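PDB 6DDN: probable sulfate-binding lipoprotein SubI from Mycobacterium tuberculosis, which probably binds sulfate outside the cell membrane and serves as the solute-binding component of a sulfate transport system. Local coordinates for residues S67-A72 with N282-V287; A289-A294 with P303-D308. All blocks are in the same frame, centred on the assembly; numbering follows the deposited sequence.

Helix 287-295 joins the two contacts. In interaction 1, residues 67-72 of helix 63-74 meet residues 282-287, which lead from helix 274-284 into helix 287-295; in interaction 2, residues 289-294 of that helix pack on the short helix 303-308. Their centres lie about 11 Å apart, and Gln284 links them, its OE1 pairing with Trp293 NE1 and its backbone O with Gln290 NE2. In each, three of the four touching residues are buried, yet both lie well away from the centre of the chain. Interaction 1 packs a valine and an alanine, far off in sequence, against an aromatic ring and an amide, whereas interaction 2 joins near neighbours through one valine and has an exposed lysine at its border.

Interaction 1. Residues S67-A72 with N282-V287; sequences SAVIPA and NFQYTV
Val69 CG1 sits where Gln284 and Phe283 converge, 3.1 Å from Gln284 OE1 and 4.0 Å from Phe283 CE2. This is the tight part of the contact. With CG1 anti to the backbone N (chi1 152°), the valine sends that methyl to the rim of the Phe283 ring, in its plane, while the amide of Gln284 lies against the same methyl with NE2 3.3 Å away. The glutamine gets there by bending at chi2 (-47°), which curls its end toward helix 63-74. Its amide is held by others: NE2 donates to Phe280 O and OE1 accepts from Trp293 NE1.

Toward Ala72, which is partly exposed, less surface is buried, although the ring still comes close to the backbone: Phe283 CZ lies 3.6 Å from Ala72 C and 3.9 Å from Ala72 CB, and Phe73 adds a second aromatic ring. Thr286 OG1 donates to Phe283 O (2.6 Å, in the carbonyl plane) and also caps Ala289 N, making Thr286 the N-cap of helix 287-295. This is structural packing within one lobe of a fold consistent with type II periplasmic binding proteins. Van der Waals contact joins the segments, with the buried amide satisfied by neighbouring partners.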
loop_
_atom_site.group_PDB
_atom_site.type_symbol
_atom_site.label_atom_id
_atom_site.label_comp_id
_atom_site.label_asym_id
_atom_site.label_seq_id
_atom_site.Cartn_x
_atom_site.Cartn_y
_atom_site.Cartn_z
ATOM N N SER A 67 9.724 10.025 -4.761
ATOM C CA SER A 67 10.441 10.908 -5.674
ATOM C C SER A 67 10.119 12.379 -5.447
ATOM O O SER A 67 10.807 13.237 -6.011
ATOM C CB SER A 67 10.137 10.523 -7.123
ATOM O OG SER A 67 8.756 10.635 -7.400
ATOM N N ALA A 68 9.099 12.692 -4.651
ATOM C CA ALA A 68 8.823 14.066 -4.254
ATOM C C ALA A 68 9.419 14.422 -2.903
ATOM O O ALA A 68 9.757 15.587 -2.673
ATOM C CB ALA A 68 7.312 14.317 -4.212
ATOM N N VAL A 69 9.566 13.440 -2.013
ATOM C CA VAL A 69 10.091 13.703 -0.680
ATOM C C VAL A 69 11.615 13.777 -0.699
ATOM O O VAL A 69 12.216 14.589 0.016
ATOM C CB VAL A 69 9.580 12.628 0.297
ATOM C CG1 VAL A 69 10.559 12.426 1.439
ATOM C CG2 VAL A 69 8.205 13.004 0.823
ATOM N N ILE A 70 12.262 12.941 -1.516
ATOM C CA ILE A 70 13.726 12.914 -1.544
ATOM C C ILE A 70 14.320 14.265 -1.930
ATOM O O ILE A 70 15.258 14.716 -1.250
ATOM C CB ILE A 70 14.217 11.768 -2.447
ATOM C CG1 ILE A 70 13.882 10.415 -1.815
ATOM C CG2 ILE A 70 15.713 11.885 -2.700
ATOM C CD1 ILE A 70 13.885 9.265 -2.798
ATOM N N PRO A 71 13.848 14.956 -2.978
ATOM C CA PRO A 71 14.369 16.312 -3.229
ATOM C C PRO A 71 14.179 17.252 -2.052
ATOM O O PRO A 71 15.071 18.059 -1.759
ATOM C CB PRO A 71 13.571 16.769 -4.459
ATOM C CG PRO A 71 13.191 15.511 -5.144
ATOM C CD PRO A 71 12.919 14.533 -4.043
ATOM N N ALA A 72 13.039 17.171 -1.362
ATOM C CA ALA A 72 12.844 17.984 -0.166
ATOM C C ALA A 72 13.802 17.570 0.941
ATOM O O ALA A 72 14.320 18.420 1.676
ATOM C CB ALA A 72 11.399 17.877 0.316
ATOM N N ASN A 282 12.985 9.897 9.906
ATOM C CA ASN A 282 12.339 10.920 10.720
ATOM C C ASN A 282 11.855 12.088 9.873
ATOM O O ASN A 282 10.846 12.719 10.210
ATOM C CB ASN A 282 13.300 11.409 11.804
ATOM C CG ASN A 282 13.631 10.328 12.821
ATOM O OD1 ASN A 282 12.977 9.286 12.873
ATOM N ND2 ASN A 282 14.650 10.575 13.637
ATOM N N PHE A 283 12.546 12.382 8.769
ATOM C CA PHE A 283 12.114 13.462 7.890
ATOM C C PHE A 283 10.713 13.217 7.344
ATOM O O PHE A 283 9.993 14.173 7.040
ATOM C CB PHE A 283 13.111 13.630 6.741
ATOM C CG PHE A 283 12.757 14.736 5.787
ATOM C CD1 PHE A 283 13.018 16.058 6.108
ATOM C CD2 PHE A 283 12.168 14.453 4.565
ATOM C CE1 PHE A 283 12.696 17.077 5.232
ATOM C CE2 PHE A 283 11.844 15.466 3.685
ATOM C CZ PHE A 283 12.107 16.780 4.018
ATOM N N GLN A 284 10.308 11.948 7.223
ATOM C CA GLN A 284 8.998 11.634 6.662
ATOM C C GLN A 284 7.867 12.151 7.538
ATOM O O GLN A 284 6.809 12.533 7.024
ATOM C CB GLN A 284 8.859 10.124 6.466
ATOM C CG GLN A 284 9.942 9.512 5.598
ATOM C CD GLN A 284 10.166 10.297 4.326
ATOM O OE1 GLN A 284 9.215 10.718 3.668
ATOM N NE2 GLN A 284 11.429 10.508 3.977
ATOM N N TYR A 285 8.066 12.171 8.853
ATOM C CA TYR A 285 7.029 12.610 9.777
ATOM C C TYR A 285 7.006 14.120 9.968
ATOM O O TYR A 285 6.169 14.616 10.730
ATOM C CB TYR A 285 7.207 11.906 11.126
ATOM C CG TYR A 285 7.032 10.408 11.027
ATOM C CD1 TYR A 285 5.772 9.831 11.106
ATOM C CD2 TYR A 285 8.124 9.572 10.832
ATOM C CE1 TYR A 285 5.604 8.462 11.003
ATOM C CE2 TYR A 285 7.966 8.199 10.730
ATOM C CZ TYR A 285 6.703 7.650 10.816
ATOM O OH TYR A 285 6.539 6.288 10.716
ATOM N N THR A 286 7.893 14.856 9.304
ATOM C CA THR A 286 7.846 16.307 9.366
ATOM C C THR A 286 6.577 16.823 8.698
ATOM O O THR A 286 5.922 16.127 7.918
ATOM C CB THR A 286 9.070 16.922 8.688
ATOM O OG1 THR A 286 9.075 16.563 7.301
ATOM C CG2 THR A 286 10.352 16.433 9.345
ATOM N N VAL A 287 6.231 18.070 9.021
ATOM C CA VAL A 287 5.037 18.675 8.439
ATOM C C VAL A 287 5.163 18.743 6.923
ATOM O O VAL A 287 4.221 18.416 6.189
ATOM C CB VAL A 287 4.793 20.064 9.058
ATOM C CG1 VAL A 287 3.887 20.900 8.166
ATOM C CG2 VAL A 287 4.209 19.926 10.459
#

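Interaction 2. Residues A289-A294 with P303-D308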
loop_
_atom_site.group_PDB
_atom_site.type_symbol
_atom_site.label_atom_id
_atom_site.label_comp_id
_atom_site.label_asym_id
_atom_site.label_seq_id
_atom_site.Cartn_x
_atom_site.Cartn_y
_atom_site.Cartn_z
ATOM N N ALA A 289 7.078 16.915 4.762
ATOM C CA ALA A 289 7.010 15.611 4.109
ATOM C C ALA A 289 5.592 15.057 4.125
ATOM O O ALA A 289 5.148 14.448 3.145
ATOM C CB ALA A 289 7.975 14.636 4.779
ATOM N N GLN A 290 4.865 15.256 5.228
ATOM C CA GLN A 290 3.481 14.797 5.288
ATOM C C GLN A 290 2.618 15.528 4.270
ATOM O O GLN A 290 1.744 14.922 3.637
ATOM C CB GLN A 290 2.927 14.983 6.700
ATOM C CG GLN A 290 3.504 14.014 7.711
ATOM C CD GLN A 290 2.958 12.611 7.547
ATOM O OE1 GLN A 290 1.842 12.315 7.972
ATOM N NE2 GLN A 290 3.742 11.739 6.923
ATOM N N LYS A 291 2.848 16.832 4.093
ATOM C CA LYS A 291 2.161 17.561 3.034
ATOM C C LYS A 291 2.515 16.993 1.665
ATOM O O LYS A 291 1.651 16.873 0.789
ATOM C CB LYS A 291 2.517 19.047 3.097
ATOM C CG LYS A 291 1.766 19.845 4.141
ATOM C CD LYS A 291 2.185 21.306 4.083
ATOM C CE LYS A 291 1.513 22.134 5.165
ATOM N NZ LYS A 291 2.256 23.404 5.408
ATOM N N LEU A 292 3.786 16.632 1.467
ATOM C CA LEU A 292 4.230 16.153 0.161
ATOM C C LEU A 292 3.603 14.807 -0.176
ATOM O O LEU A 292 3.123 14.600 -1.298
ATOM C CB LEU A 292 5.755 16.064 0.130
ATOM C CG LEU A 292 6.501 17.395 0.214
ATOM C CD1 LEU A 292 7.967 17.149 0.498
ATOM C CD2 LEU A 292 6.323 18.203 -1.062
ATOM N N TRP A 293 3.610 13.873 0.779
ATOM C CA TRP A 293 2.927 12.599 0.575
ATOM C C TRP A 293 1.458 12.820 0.235
ATOM O O TRP A 293 0.929 12.223 -0.711
ATOM C CB TRP A 293 3.057 11.724 1.822
ATOM C CG TRP A 293 4.398 11.079 1.990
ATOM C CD1 TRP A 293 5.351 11.404 2.909
ATOM C CD2 TRP A 293 4.929 9.986 1.230
ATOM N NE1 TRP A 293 6.446 10.588 2.765
ATOM C CE2 TRP A 293 6.212 9.707 1.741
ATOM C CE3 TRP A 293 4.445 9.218 0.165
ATOM C CZ2 TRP A 293 7.019 8.694 1.224
ATOM C CZ3 TRP A 293 5.247 8.209 -0.343
ATOM C CH2 TRP A 293 6.521 7.960 0.183
ATOM N N ALA A 294 0.785 13.680 1.004
ATOM C CA ALA A 294 -0.607 14.005 0.723
ATOM C C ALA A 294 -0.765 14.531 -0.696
ATOM O O ALA A 294 -1.616 14.056 -1.456
ATOM C CB ALA A 294 -1.122 15.022 1.741
ATOM N N PRO A 303 -2.211 14.385 11.939
ATOM C CA PRO A 303 -3.628 14.770 12.042
ATOM C C PRO A 303 -3.922 16.170 11.533
ATOM O O PRO A 303 -5.063 16.439 11.137
ATOM C CB PRO A 303 -3.916 14.646 13.546
ATOM C CG PRO A 303 -2.579 14.776 14.197
ATOM C CD PRO A 303 -1.614 14.118 13.258
ATOM N N ALA A 304 -2.936 17.070 11.524
ATOM C CA ALA A 304 -3.159 18.402 10.975
ATOM C C ALA A 304 -3.097 18.395 9.451
ATOM O O ALA A 304 -3.932 19.027 8.792
ATOM C CB ALA A 304 -2.143 19.388 11.549
ATOM N N VAL A 305 -2.124 17.687 8.875
ATOM C CA VAL A 305 -2.053 17.584 7.421
ATOM C C VAL A 305 -3.224 16.766 6.893
ATOM O O VAL A 305 -3.807 17.092 5.852
ATOM C CB VAL A 305 -0.700 16.990 6.989
ATOM C CG1 VAL A 305 -0.658 16.785 5.476
ATOM C CG2 VAL A 305 0.438 17.892 7.441
ATOM N N ALA A 306 -3.593 15.699 7.606
ATOM C CA ALA A 306 -4.735 14.892 7.189
ATOM C C ALA A 306 -6.022 15.706 7.217
ATOM O O ALA A 306 -6.898 15.526 6.364
ATOM C CB ALA A 306 -4.858 13.654 8.077
ATOM N N ALA A 307 -6.153 16.607 8.192
ATOM C CA ALA A 307 -7.290 17.521 8.197
ATOM C C ALA A 307 -7.243 18.457 6.997
ATOM O O ALA A 307 -8.268 18.699 6.347
ATOM C CB ALA A 307 -7.318 18.319 9.500
ATOM N N ASP A 308 -6.054 18.984 6.680
ATOM C CA ASP A 308 -5.919 19.918 5.565
ATOM C C ASP A 308 -6.255 19.264 4.232
ATOM O O ASP A 308 -6.725 19.942 3.311
ATOM C CB ASP A 308 -4.500 20.485 5.525
ATOM C CG ASP A 308 -4.166 21.307 6.750
ATOM O OD1 ASP A 308 -5.066 21.514 7.590
ATOM O OD2 ASP A 308 -3.001 21.738 6.878
#
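Val305 overlaps one turn of helix 287-295, its two methyls spread over Gln290, Lys291 and Ala294. CG1, placed anti to the backbone N (chi1 176°), lies over the backbone between the first two, 3.6 Å from Gln290 O and 3.8 Å from Lys291 N, and also reaches Ala294 CB at 4.2 Å. The other methyl, CG2, packs against Gln290 CB at 3.9 Å and Lys291 CG at 4.1 Å. The lysine chain crosses the valine at about a right angle; its CG does the touching, and the rest runs on extended. Lys291 NZ remains 5.7 Å from Asp308 OD2, opposite charges whose attraction would be weak and long-range.

Of its side chain, Gln290 gives the valine only CB. Beyond it the chain bends at chi2 (-74°), and the amide reaches backbone groups of other segments: OE1 accepts from Asp302 N, just before helix 303-308, while NE2 donates to Pro137 O and Gln284 O. Pro300 of strand 299-300 touches Gln290, Ala294 and Val305, so strand and helices pack together as part of the lobe's structure. The axes of 289-294 and 303-308 come within 9.5 Å at 34°. The direct contact is van der Waals packing of an aliphatic side chain on aliphatic groups and backbone, with no polar bond of its own; Gln290 adds a polar tie through Asp302.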